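Side-chain contacts in Hit-like protein involved in cell-cycle regulation (Bartonella henselae, PDB 3LB5), which probably binds nucleotides and hydrolyses nucleoside phosphoramidates or related phosphate bonds: residues F112-A115 with V121-L124; N30-L35 with H64-P69; R44-D49 with I88-K93; K96-A101 with I128-E133. All coordinates share one frame; numbering follows the deposited sequence.

How the contacts relate
All four contacts lie around one five-stranded antiparallel sheet. Along the chain, contact 2 opens first; contact 3 opens before it closes, so the two cross, and contact 1 is nested inside the loop that contact 4 closes. Contact 2 packs helix 31-36 on strand 65-69, whereas contacts 3 and 4, with centres about 15 Å apart, share helix 81-101. The centres of contacts 1 and 4 lie about 23 Å apart, at the two ends of the neighbouring antiparallel strands 106-113 and 126-131. Contacts 1 and 2 touch through His123, at the start of the histidine triad, while contacts 1, 3 and 4 also reach the second subunit; the sheet thus probably links ligand site and dimer interface.

Contact 1: residues F112-A115 with V121-L124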
loop_
_atom_site.group_PDB
_atom_site.type_symbol
_atom_site.label_atom_id
_atom_site.label_comp_id
_atom_site.label_asym_id
_atom_site.label_seq_id
_atom_site.Cartn_x
_atom_site.Cartn_y
_atom_site.Cartn_z
ATOM N N PHE B 112 -2.614 -0.741 6.343
ATOM C CA PHE B 112 -3.562 -0.153 7.308
ATOM C C PHE B 112 -2.926 0.523 8.502
ATOM O O PHE B 112 -2.065 -0.056 9.179
ATOM C CB PHE B 112 -4.584 -1.186 7.794
ATOM C CG PHE B 112 -5.330 -1.880 6.678
ATOM C CD1 PHE B 112 -5.871 -1.154 5.618
ATOM C CD2 PHE B 112 -5.487 -3.255 6.695
ATOM C CE1 PHE B 112 -6.557 -1.792 4.584
ATOM C CE2 PHE B 112 -6.176 -3.913 5.660
ATOM C CZ PHE B 112 -6.710 -3.171 4.602
ATOM N N ASN B 113 -3.346 1.761 8.749
ATOM C CA ASN B 113 -2.867 2.538 9.879
ATOM C C ASN B 113 -3.979 2.876 10.866
ATOM O O ASN B 113 -4.823 3.710 10.583
ATOM C CB ASN B 113 -2.195 3.830 9.398
ATOM C CG ASN B 113 -1.106 3.563 8.394
ATOM O OD1 ASN B 113 0.015 3.223 8.771
ATOM N ND2 ASN B 113 -1.433 3.666 7.108
ATOM N N GLU B 114 -3.930 2.228 12.030
ATOM C CA GLU B 114 -4.844 2.439 13.167
ATOM C C GLU B 114 -6.131 1.619 13.075
ATOM O O GLU B 114 -6.473 1.102 12.005
ATOM C CB GLU B 114 -5.137 3.928 13.458
ATOM C CG GLU B 114 -3.887 4.838 13.624
ATOM C CD GLU B 114 -2.935 4.390 14.721
ATOM O OE1 GLU B 114 -3.387 3.725 15.682
ATOM O OE2 GLU B 114 -1.728 4.714 14.625
ATOM N N ALA B 115 -6.801 1.505 14.222
ATOM C CA ALA B 115 -8.096 0.828 14.371
ATOM C C ALA B 115 -9.114 1.233 13.316
ATOM O O ALA B 115 -9.779 0.377 12.735
ATOM C CB ALA B 115 -8.673 1.079 15.771
ATOM N N VAL B 121 -2.941 -5.903 13.698
ATOM C CA VAL B 121 -1.690 -6.132 14.447
ATOM C C VAL B 121 -0.884 -4.861 14.300
ATOM O O VAL B 121 -0.694 -4.392 13.189
ATOM C CB VAL B 121 -0.876 -7.329 13.884
ATOM C CG1 VAL B 121 0.459 -7.486 14.654
ATOM C CG2 VAL B 121 -1.714 -8.587 13.917
ATOM N N TYR B 122 -0.448 -4.299 15.427
ATOM C CA TYR B 122 0.194 -2.986 15.458
ATOM C C TYR B 122 1.698 -3.040 15.226
ATOM O O TYR B 122 2.494 -2.522 16.003
ATOM C CB TYR B 122 -0.199 -2.233 16.725
ATOM C CG TYR B 122 -1.646 -1.843 16.633
ATOM C CD1 TYR B 122 -2.031 -0.735 15.891
ATOM C CD2 TYR B 122 -2.634 -2.624 17.218
ATOM C CE1 TYR B 122 -3.365 -0.400 15.743
ATOM C CE2 TYR B 122 -3.987 -2.280 17.092
ATOM C CZ TYR B 122 -4.329 -1.162 16.348
ATOM O OH TYR B 122 -5.645 -0.788 16.231
ATOM N N HIS B 123 2.047 -3.720 14.136
ATOM C CA HIS B 123 3.369 -3.687 13.537
ATOM C C HIS B 123 3.195 -3.405 12.022
ATOM O O HIS B 123 2.247 -3.901 11.403
ATOM C CB HIS B 123 4.053 -5.040 13.759
ATOM C CG HIS B 123 5.457 -5.086 13.252
ATOM N ND1 HIS B 123 6.537 -4.787 14.052
ATOM C CD2 HIS B 123 5.955 -5.361 12.023
ATOM C CE1 HIS B 123 7.649 -4.880 13.336
ATOM N NE2 HIS B 123 7.326 -5.246 12.106
ATOM N N LEU B 124 4.077 -2.600 11.429
ATOM C CA LEU B 124 3.954 -2.256 9.996
ATOM C C LEU B 124 3.866 -3.517 9.131
ATOM O O LEU B 124 4.732 -4.353 9.185
ATOM C CB LEU B 124 5.119 -1.359 9.519
ATOM C CG LEU B 124 5.135 -0.912 8.036
ATOM C CD1 LEU B 124 3.833 -0.209 7.591
ATOM C CD2 LEU B 124 6.351 -0.032 7.764
#
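Tyr122 reaches back from the loop between strands 106-113 and 126-131 to Glu114 and Ala115, just before the His-x-His-x-His motif that names the HIT family and begins at His123. Tyr122 is the centre of an inverse gamma turn, closed by a weak bond from His123 N to Val121 O (3.0 Å), and its ring extends to the residues that follow strand 106-113.

The van der Waals contacts are modest, as suits a surface contact. With CG anti to its carbonyl carbon (chi1 -70°), Tyr122 stretches its ring across the gap, and its OH lies 3.6 Å from Ala115 CB. The backbone at Glu114 and Ala115 meets the ring at its edge, near its plane.

Polar groups come close without pairing. Ala115 N is 3.3 Å from Tyr122 OH, but the angle is too poor for a hydrogen bond. The Glu114 side chain, bent at chi2, crosses the tyrosine at about a right angle, with the carboxylate plane 28° from the ring plane. Its charge is engaged elsewhere, in a salt bridge to Arg74 and a hydrogen bond to Asn75. Beside it, Asn113 pairs with a strand of the second subunit, continuing the sheet across the dimer. Across the contact, Glu114 OE1 is 4.1 Å from the ring carbon Tyr122 CE1.

Contact 2: residues N30-L35 with H64-P69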
loop_
_atom_site.group_PDB
_atom_site.type_symbol
_atom_site.label_atom_id
_atom_site.label_comp_id
_atom_site.label_asym_id
_atom_site.label_seq_id
_atom_site.Cartn_x
_atom_site.Cartn_y
_atom_site.Cartn_z
ATOM N N ASN B 30 3.436 -7.688 20.500
ATOM C CA ASN B 30 2.547 -7.894 19.354
ATOM C C ASN B 30 2.999 -9.094 18.543
ATOM O O ASN B 30 4.182 -9.408 18.512
ATOM C CB ASN B 30 2.374 -6.621 18.487
ATOM C CG ASN B 30 3.482 -6.437 17.459
ATOM O OD1 ASN B 30 3.565 -7.187 16.502
ATOM N ND2 ASN B 30 4.306 -5.400 17.634
ATOM N N ILE B 31 2.051 -9.791 17.919
ATOM C CA ILE B 31 2.380 -11.097 17.331
ATOM C C ILE B 31 3.444 -11.069 16.214
ATOM O O ILE B 31 4.204 -12.026 16.058
ATOM C CB ILE B 31 1.108 -11.902 16.914
ATOM C CG1 ILE B 31 0.288 -11.158 15.842
ATOM C CG2 ILE B 31 0.259 -12.235 18.148
ATOM C CD1 ILE B 31 -1.030 -11.935 15.413
ATOM N N PHE B 32 3.529 -9.974 15.460
ATOM C CA PHE B 32 4.586 -9.848 14.456
ATOM C C PHE B 32 5.970 -9.578 15.059
ATOM O O PHE B 32 6.949 -10.094 14.545
ATOM C CB PHE B 32 4.268 -8.791 13.383
ATOM C CG PHE B 32 3.071 -9.137 12.502
ATOM C CD1 PHE B 32 2.484 -10.418 12.520
ATOM C CD2 PHE B 32 2.543 -8.182 11.645
ATOM C CE1 PHE B 32 1.363 -10.713 11.733
ATOM C CE2 PHE B 32 1.426 -8.486 10.838
ATOM C CZ PHE B 32 0.843 -9.752 10.894
ATOM N N ALA B 33 6.066 -8.759 16.102
ATOM C CA ALA B 33 7.339 -8.634 16.841
ATOM C C ALA B 33 7.794 -10.005 17.396
ATOM O O ALA B 33 8.986 -10.335 17.398
ATOM C CB ALA B 33 7.179 -7.663 17.985
ATOM N N LYS B 34 6.829 -10.779 17.880
ATOM C CA LYS B 34 7.105 -12.141 18.393
ATOM C C LYS B 34 7.591 -13.066 17.271
ATOM O O LYS B 34 8.517 -13.824 17.478
ATOM C CB LYS B 34 5.880 -12.731 19.107
ATOM C CG LYS B 34 5.574 -12.082 20.431
ATOM C CD LYS B 34 4.504 -12.893 21.207
ATOM C CE LYS B 34 4.841 -13.032 22.670
ATOM N NZ LYS B 34 6.051 -13.889 22.906
ATOM N N LEU B 35 6.982 -12.980 16.084
ATOM C CA LEU B 35 7.434 -13.721 14.885
ATOM C C LEU B 35 8.897 -13.373 14.544
ATOM O O LEU B 35 9.735 -14.263 14.348
ATOM C CB LEU B 35 6.513 -13.360 13.690
ATOM C CG LEU B 35 6.670 -13.990 12.289
ATOM C CD1 LEU B 35 5.357 -13.835 11.490
ATOM C CD2 LEU B 35 7.838 -13.382 11.505
ATOM N N HIS B 64 -2.290 -15.119 -0.367
ATOM C CA HIS B 64 -2.258 -13.823 0.358
ATOM C C HIS B 64 -1.035 -13.810 1.289
ATOM O O HIS B 64 -0.910 -14.660 2.191
ATOM C CB HIS B 64 -3.571 -13.699 1.148
ATOM C CG HIS B 64 -3.730 -12.444 1.968
ATOM N ND1 HIS B 64 -4.945 -12.098 2.513
ATOM C CD2 HIS B 64 -2.861 -11.474 2.348
ATOM C CE1 HIS B 64 -4.821 -10.977 3.207
ATOM N NE2 HIS B 64 -3.565 -10.579 3.127
ATOM N N THR B 65 -0.140 -12.865 1.029
ATOM C CA THR B 65 1.151 -12.759 1.699
ATOM C C THR B 65 1.259 -11.416 2.420
ATOM O O THR B 65 0.711 -10.389 1.955
ATOM C CB THR B 65 2.292 -12.895 0.671
ATOM O OG1 THR B 65 2.099 -14.081 -0.110
ATOM C CG2 THR B 65 3.693 -12.953 1.357
ATOM N N LEU B 66 1.972 -11.435 3.554
ATOM C CA LEU B 66 2.252 -10.225 4.308
ATOM C C LEU B 66 3.738 -9.893 4.211
ATOM O O LEU B 66 4.586 -10.793 4.237
ATOM C CB LEU B 66 1.861 -10.412 5.777
ATOM C CG LEU B 66 0.415 -10.817 6.031
ATOM C CD1 LEU B 66 0.140 -10.928 7.529
ATOM C CD2 LEU B 66 -0.505 -9.808 5.395
ATOM N N VAL B 67 4.055 -8.607 4.117
ATOM C CA VAL B 67 5.477 -8.189 4.137
ATOM C C VAL B 67 5.667 -7.242 5.322
ATOM O O VAL B 67 4.906 -6.269 5.465
ATOM C CB VAL B 67 5.868 -7.455 2.851
ATOM C CG1 VAL B 67 7.257 -6.773 2.989
ATOM C CG2 VAL B 67 5.894 -8.434 1.660
ATOM N N ILE B 68 6.643 -7.558 6.184
ATOM C CA ILE B 68 6.933 -6.700 7.356
ATOM C C ILE B 68 8.398 -6.286 7.408
ATOM O O ILE B 68 9.277 -7.070 7.017
ATOM C CB ILE B 68 6.571 -7.380 8.740
ATOM C CG1 ILE B 68 7.412 -8.641 9.002
ATOM C CG2 ILE B 68 5.063 -7.646 8.890
ATOM C CD1 ILE B 68 7.131 -9.255 10.433
ATOM N N PRO B 69 8.678 -5.082 7.958
ATOM C CA PRO B 69 10.055 -4.780 8.335
ATOM C C PRO B 69 10.465 -5.603 9.580
ATOM O O PRO B 69 9.635 -5.948 10.416
ATOM C CB PRO B 69 9.993 -3.290 8.670
ATOM C CG PRO B 69 8.573 -3.119 9.223
ATOM C CD PRO B 69 7.730 -4.040 8.419
#
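Phe32 and Ile68 mark the nearest approach of the two backbones, with CA atoms 8.1 Å apart, where helix 31-35 lies over strand 65-69. The axes of these short segments come within 10.2 Å and their directions differ by 76°, so the helix runs almost crosswise to the strand and presents one side of its first turn. Asn30 is the N-cap: its OD1 accepts a nearly straight bond from Ala33 N (3.0 Å, 166°), the donor standing well above the carbonyl plane.

From this anchored turn Phe32 points down on the strand. Its CG lies anti to the carbonyl carbon (chi1 -66°), which drops the ring between two alternate strand residues. The far end of the ring, CZ, meets Leu66 CD1 at 3.6 Å, the two side chains crossing at about a right angle. One flank, CD2, rests against Ile68 CG2 at 3.8 Å; both methyls approach the ring obliquely. Ile68 divides its work between two branches: while CG2 supports the ring, CD1 at the end of the longer branch lies 4.1 Å from Phe32 CB and reaches on to Leu35 CD2 (4.3 Å).

Every touching residue is buried, and the aromatic cluster continues edge-to-face from Phe32 to Phe54 and to His125. An unidentified ligand lies about 4 Å from the Phe32 side chain, consistent with this helix-on-sheet packing forming one wall of the nucleotide pocket, as in HINT proteins.

Contact 3: residues R44-D49 with I88-K93; sequences RVYEDD and IKAVQK
Two residues beyond Tyr46, which lies against Ala90 and Lys93, the Asp48 oxygen OD1 is gripped by two backbone donors, the N atoms of Asp50 and Val51. These bonds tie the carboxylate to the turn that leads into strand 51-55. Its other oxygen, Asp48 OD2, faces Lys89 NZ across 5.9 Å, too far for contact, although the opposite charges probably attract weakly.

A second polar link runs along the outer side of the same segment. Arg44 NH1 donates to Glu47 OE2 (3.1 Å, 157°) in a salt bridge; the oxygen sits nearly in the guanidinium plane, whereas the nitrogen approaches the carboxylate oxygen from outside its plane. Glu47 has a further cationic partner, Lys70, at its OE1.

Strand 44-47 is an outermost strand of the sheet within this chain, and it carries a classic beta bulge: Val45 and Tyr46 together stand opposite the single residue Ala53. The strand changes direction at Val45, whose side chain packs against helix 147-160, while Tyr46 points to helix 81-101. There the tyrosine ring lies under the Lys93 chain, which crosses it at about a right angle. Lys93 CD makes a CH-pi contact over one face, 4.2 Å from the Tyr46 ring centroid and offset toward the rim. The lysine runs extended as far as CE and bends only at its last torsion (chi4 62°), with CE 3.8 Å from Tyr46 CE1. On the other flank of the ring, Tyr46 CE2 touches Ala90 CB at 4.1 Å.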
loop_
_atom_site.group_PDB
_atom_site.type_symbol
_atom_site.label_atom_id
_atom_site.label_comp_id
_atom_site.label_asym_id
_atom_site.label_seq_id
_atom_site.Cartn_x
_atom_site.Cartn_y
_atom_site.Cartn_z
ATOM N N ARG B 44 7.341 -18.653 6.033
ATOM C CA ARG B 44 8.050 -17.568 5.381
ATOM C C ARG B 44 8.306 -17.914 3.915
ATOM O O ARG B 44 8.669 -19.041 3.598
ATOM C CB ARG B 44 9.380 -17.321 6.095
ATOM C CG ARG B 44 9.218 -17.006 7.584
ATOM C CD ARG B 44 10.526 -16.550 8.236
ATOM N NE ARG B 44 10.287 -16.312 9.659
ATOM C CZ ARG B 44 11.111 -15.669 10.478
ATOM N NH1 ARG B 44 12.275 -15.185 10.044
ATOM N NH2 ARG B 44 10.773 -15.520 11.745
ATOM N N VAL B 45 8.106 -16.939 3.035
ATOM C CA VAL B 45 8.384 -17.119 1.616
ATOM C C VAL B 45 9.677 -16.410 1.180
ATOM O O VAL B 45 10.309 -16.817 0.217
ATOM C CB VAL B 45 7.184 -16.704 0.716
ATOM C CG1 VAL B 45 5.962 -17.567 1.020
ATOM C CG2 VAL B 45 6.817 -15.242 0.881
ATOM N N TYR B 46 10.069 -15.368 1.897
ATOM C CA TYR B 46 11.233 -14.565 1.526
ATOM C C TYR B 46 11.698 -13.808 2.763
ATOM O O TYR B 46 10.896 -13.469 3.639
ATOM C CB TYR B 46 10.890 -13.588 0.368
ATOM C CG TYR B 46 11.956 -12.537 0.061
ATOM C CD1 TYR B 46 13.087 -12.862 -0.678
ATOM C CD2 TYR B 46 11.817 -11.220 0.506
ATOM C CE1 TYR B 46 14.073 -11.911 -0.957
ATOM C CE2 TYR B 46 12.807 -10.254 0.240
ATOM C CZ TYR B 46 13.930 -10.615 -0.495
ATOM O OH TYR B 46 14.916 -9.684 -0.781
ATOM N N GLU B 47 13.004 -13.556 2.820
ATOM C CA GLU B 47 13.617 -12.863 3.932
ATOM C C GLU B 47 14.968 -12.283 3.479
ATOM O O GLU B 47 15.692 -12.917 2.734
ATOM C CB GLU B 47 13.808 -13.862 5.081
ATOM C CG GLU B 47 14.323 -13.276 6.378
ATOM C CD GLU B 47 14.377 -14.281 7.525
ATOM O OE1 GLU B 47 14.949 -13.906 8.564
ATOM O OE2 GLU B 47 13.839 -15.417 7.405
ATOM N N ASP B 48 15.257 -11.058 3.893
ATOM C CA ASP B 48 16.600 -10.510 3.789
ATOM C C ASP B 48 16.948 -9.848 5.127
ATOM O O ASP B 48 16.273 -10.097 6.116
ATOM C CB ASP B 48 16.735 -9.579 2.570
ATOM C CG ASP B 48 15.820 -8.361 2.621
ATOM O OD1 ASP B 48 15.419 -7.895 3.722
ATOM O OD2 ASP B 48 15.529 -7.822 1.517
ATOM N N ASP B 49 17.996 -9.020 5.169
ATOM C CA ASP B 49 18.398 -8.394 6.432
ATOM C C ASP B 49 17.319 -7.487 7.043
ATOM O O ASP B 49 17.313 -7.243 8.268
ATOM C CB ASP B 49 19.685 -7.604 6.229
ATOM C CG ASP B 49 20.938 -8.486 6.312
ATOM O OD1 ASP B 49 20.946 -9.497 7.071
ATOM O OD2 ASP B 49 21.930 -8.143 5.635
ATOM N N ILE B 88 9.328 -1.609 0.517
ATOM C CA ILE B 88 8.599 -1.443 -0.734
ATOM C C ILE B 88 9.229 -2.278 -1.854
ATOM O O ILE B 88 8.513 -2.812 -2.705
ATOM C CB ILE B 88 8.441 0.055 -1.134
ATOM C CG1 ILE B 88 7.278 0.209 -2.126
ATOM C CG2 ILE B 88 9.733 0.634 -1.735
ATOM C CD1 ILE B 88 5.936 -0.247 -1.589
ATOM N N LYS B 89 10.556 -2.400 -1.857
ATOM C CA LYS B 89 11.234 -3.288 -2.801
ATOM C C LYS B 89 10.715 -4.723 -2.687
ATOM O O LYS B 89 10.448 -5.391 -3.699
ATOM C CB LYS B 89 12.750 -3.226 -2.608
ATOM C CG LYS B 89 13.529 -4.385 -3.232
ATOM C CD LYS B 89 15.009 -4.043 -3.453
ATOM C CE LYS B 89 15.767 -3.981 -2.132
ATOM N NZ LYS B 89 17.240 -3.785 -2.375
ATOM N N ALA B 90 10.581 -5.195 -1.448
ATOM C CA ALA B 90 10.119 -6.549 -1.187
ATOM C C ALA B 90 8.618 -6.672 -1.509
ATOM O O ALA B 90 8.166 -7.693 -2.024
ATOM C CB ALA B 90 10.414 -6.910 0.273
ATOM N N VAL B 91 7.841 -5.628 -1.218
ATOM C CA VAL B 91 6.421 -5.596 -1.639
ATOM C C VAL B 91 6.299 -5.763 -3.182
ATOM O O VAL B 91 5.417 -6.476 -3.661
ATOM C CB VAL B 91 5.733 -4.289 -1.199
ATOM C CG1 VAL B 91 4.324 -4.126 -1.812
ATOM C CG2 VAL B 91 5.652 -4.206 0.333
ATOM N N GLN B 92 7.158 -5.093 -3.944
ATOM C CA GLN B 92 7.128 -5.238 -5.400
ATOM C C GLN B 92 7.547 -6.647 -5.810
ATOM O O GLN B 92 6.910 -7.278 -6.655
ATOM C CB GLN B 92 8.007 -4.200 -6.091
ATOM C CG GLN B 92 8.138 -4.460 -7.584
ATOM C CD GLN B 92 9.141 -3.564 -8.252
ATOM O OE1 GLN B 92 10.315 -3.487 -7.845
ATOM N NE2 GLN B 92 8.696 -2.881 -9.302
ATOM N N LYS B 93 8.617 -7.141 -5.197
ATOM C CA LYS B 93 9.126 -8.481 -5.502
ATOM C C LYS B 93 8.064 -9.540 -5.205
ATOM O O LYS B 93 7.868 -10.453 -5.996
ATOM C CB LYS B 93 10.402 -8.752 -4.708
ATOM C CG LYS B 93 11.213 -9.964 -5.168
ATOM C CD LYS B 93 12.389 -10.184 -4.188
ATOM C CE LYS B 93 13.293 -11.327 -4.625
ATOM N NZ LYS B 93 13.956 -11.114 -5.947
#

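Contact 4: residues K96-A101 with I128-E133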
loop_
_atom_site.group_PDB
_atom_site.type_symbol
_atom_site.label_atom_id
_atom_site.label_comp_id
_atom_site.label_asym_id
_atom_site.label_seq_id
_atom_site.Cartn_x
_atom_site.Cartn_y
_atom_site.Cartn_z
ATOM N N LYS B 96 4.871 -9.439 -7.675
ATOM C CA LYS B 96 5.221 -10.163 -8.892
ATOM C C LYS B 96 5.272 -11.686 -8.733
ATOM O O LYS B 96 4.780 -12.412 -9.598
ATOM C CB LYS B 96 6.551 -9.640 -9.454
ATOM C CG LYS B 96 6.432 -8.225 -10.027
ATOM C CD LYS B 96 7.769 -7.667 -10.481
ATOM C CE LYS B 96 8.156 -8.143 -11.882
ATOM N NZ LYS B 96 7.126 -7.825 -12.953
ATOM N N ALA B 97 5.876 -12.173 -7.649
ATOM C CA ALA B 97 5.954 -13.621 -7.411
ATOM C C ALA B 97 4.576 -14.232 -7.151
ATOM O O ALA B 97 4.279 -15.306 -7.653
ATOM C CB ALA B 97 6.884 -13.929 -6.275
ATOM N N VAL B 98 3.759 -13.551 -6.343
ATOM C CA VAL B 98 2.398 -14.006 -6.034
ATOM C C VAL B 98 1.525 -14.069 -7.301
ATOM O O VAL B 98 0.789 -15.035 -7.503
ATOM C CB VAL B 98 1.735 -13.130 -4.883
ATOM C CG1 VAL B 98 0.233 -13.479 -4.681
ATOM C CG2 VAL B 98 2.480 -13.318 -3.582
ATOM N N LYS B 99 1.612 -13.044 -8.157
ATOM C CA LYS B 99 0.821 -13.021 -9.376
ATOM C C LYS B 99 1.217 -14.166 -10.299
ATOM O O LYS B 99 0.351 -14.788 -10.904
ATOM C CB LYS B 99 0.956 -11.691 -10.120
ATOM C CG LYS B 99 0.026 -11.539 -11.341
ATOM C CD LYS B 99 0.155 -10.150 -11.974
ATOM C CE LYS B 99 -0.670 -10.022 -13.258
ATOM N NZ LYS B 99 -0.034 -10.721 -14.438
ATOM N N LYS B 100 2.521 -14.424 -10.415
ATOM C CA LYS B 100 2.993 -15.544 -11.253
ATOM C C LYS B 100 2.636 -16.882 -10.625
ATOM O O LYS B 100 2.079 -17.744 -11.284
ATOM C CB LYS B 100 4.503 -15.473 -11.484
ATOM N N ALA B 101 2.945 -17.041 -9.343
ATOM C CA ALA B 101 2.728 -18.313 -8.660
ATOM C C ALA B 101 1.266 -18.774 -8.696
ATOM O O ALA B 101 0.990 -19.979 -8.694
ATOM C CB ALA B 101 3.228 -18.243 -7.249
ATOM N N ILE B 128 -0.321 -8.347 0.452
ATOM C CA ILE B 128 -0.223 -8.620 -0.992
ATOM C C ILE B 128 -1.238 -9.711 -1.363
ATOM O O ILE B 128 -1.085 -10.885 -0.996
ATOM C CB ILE B 128 1.200 -9.006 -1.460
ATOM C CG1 ILE B 128 2.195 -7.858 -1.234
ATOM C CG2 ILE B 128 1.207 -9.261 -2.965
ATOM C CD1 ILE B 128 2.898 -7.883 0.059
ATOM N N ILE B 129 -2.295 -9.293 -2.054
ATOM C CA ILE B 129 -3.447 -10.159 -2.296
ATOM C C ILE B 129 -3.677 -10.403 -3.785
ATOM O O ILE B 129 -3.979 -9.465 -4.541
ATOM C CB ILE B 129 -4.747 -9.604 -1.630
ATOM C CG1 ILE B 129 -4.485 -9.166 -0.177
ATOM C CG2 ILE B 129 -5.911 -10.623 -1.752
ATOM C CD1 ILE B 129 -5.660 -8.458 0.477
ATOM N N PRO B 130 -3.569 -11.672 -4.216
ATOM C CA PRO B 130 -3.944 -11.969 -5.590
ATOM C C PRO B 130 -5.452 -11.862 -5.853
ATOM O O PRO B 130 -6.293 -12.239 -5.009
ATOM C CB PRO B 130 -3.457 -13.410 -5.790
ATOM C CG PRO B 130 -3.442 -14.015 -4.437
ATOM C CD PRO B 130 -3.303 -12.895 -3.425
ATOM N N ARG B 131 -5.786 -11.324 -7.022
ATOM C CA ARG B 131 -7.177 -11.149 -7.421
ATOM C C ARG B 131 -7.441 -11.975 -8.657
ATOM O O ARG B 131 -6.539 -12.209 -9.455
ATOM C CB ARG B 131 -7.470 -9.678 -7.725
ATOM C CG ARG B 131 -7.151 -8.743 -6.551
ATOM C CD ARG B 131 -7.969 -9.138 -5.339
ATOM N NE ARG B 131 -9.390 -8.952 -5.607
ATOM C CZ ARG B 131 -10.039 -7.817 -5.363
ATOM N NH1 ARG B 131 -9.387 -6.773 -4.833
ATOM N NH2 ARG B 131 -11.331 -7.727 -5.626
ATOM N N MET B 132 -8.672 -12.445 -8.782
ATOM C CA MET B 132 -9.119 -13.110 -10.006
ATOM C C MET B 132 -10.316 -12.348 -10.493
ATOM O O MET B 132 -11.120 -11.866 -9.688
ATOM C CB MET B 132 -9.508 -14.564 -9.740
ATOM C CG MET B 132 -8.370 -15.443 -9.228
ATOM S SD MET B 132 -6.999 -15.588 -10.395
ATOM C CE MET B 132 -5.998 -16.831 -9.574
ATOM N N GLU B 133 -10.435 -12.227 -11.813
ATOM C CA GLU B 133 -11.562 -11.540 -12.426
ATOM C C GLU B 133 -12.870 -12.125 -11.901
ATOM O O GLU B 133 -13.051 -13.346 -11.898
ATOM C CB GLU B 133 -11.476 -11.643 -13.952
#
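Val98 sets its two methyls against two different residues of strand 128-131, Pro130 and Ile128. A chi1 of 172° places CG1 anti to the backbone N and CG2 beside it; CG1 meets Pro130 and CG2 meets Ile128, two alternate residues on the same side of the strand.

The CG1 branch carries the tighter half. Val98 and Pro130 cross at about a right angle, and the methyl nestles against the pyrrolidine ring instead of touching a single corner: Val98 CG1 is 3.7 Å from Pro130 CG, 3.8 Å from Pro130 CD and 3.9 Å from Pro130 CB. The CG2 branch makes the looser half, with Val98 CG2 4.3 Å from Ile128 CG2. Ile128 starts out toward the helix, but its longer branch then leads away, so the short CG2 methyl does the touching, while the side chain also packs on Val67 and Ile107.

Val98 also meets Ile107 on the neighbouring strand 106-113 and Ile157 of helix 147-160, placing the contact where the last turns of helix 81-101 lie over the antiparallel sheet. At the margin, Lys96 NZ donates to Leu77 O of the second subunit, so the same helical turn serves both the core and the dimer.

The touching groups are all buried carbon: methyls and a proline ring. This is consistent with cohesion that comes mainly from dispersion and the exclusion of water, with fit set by shape rather than by directional bonds.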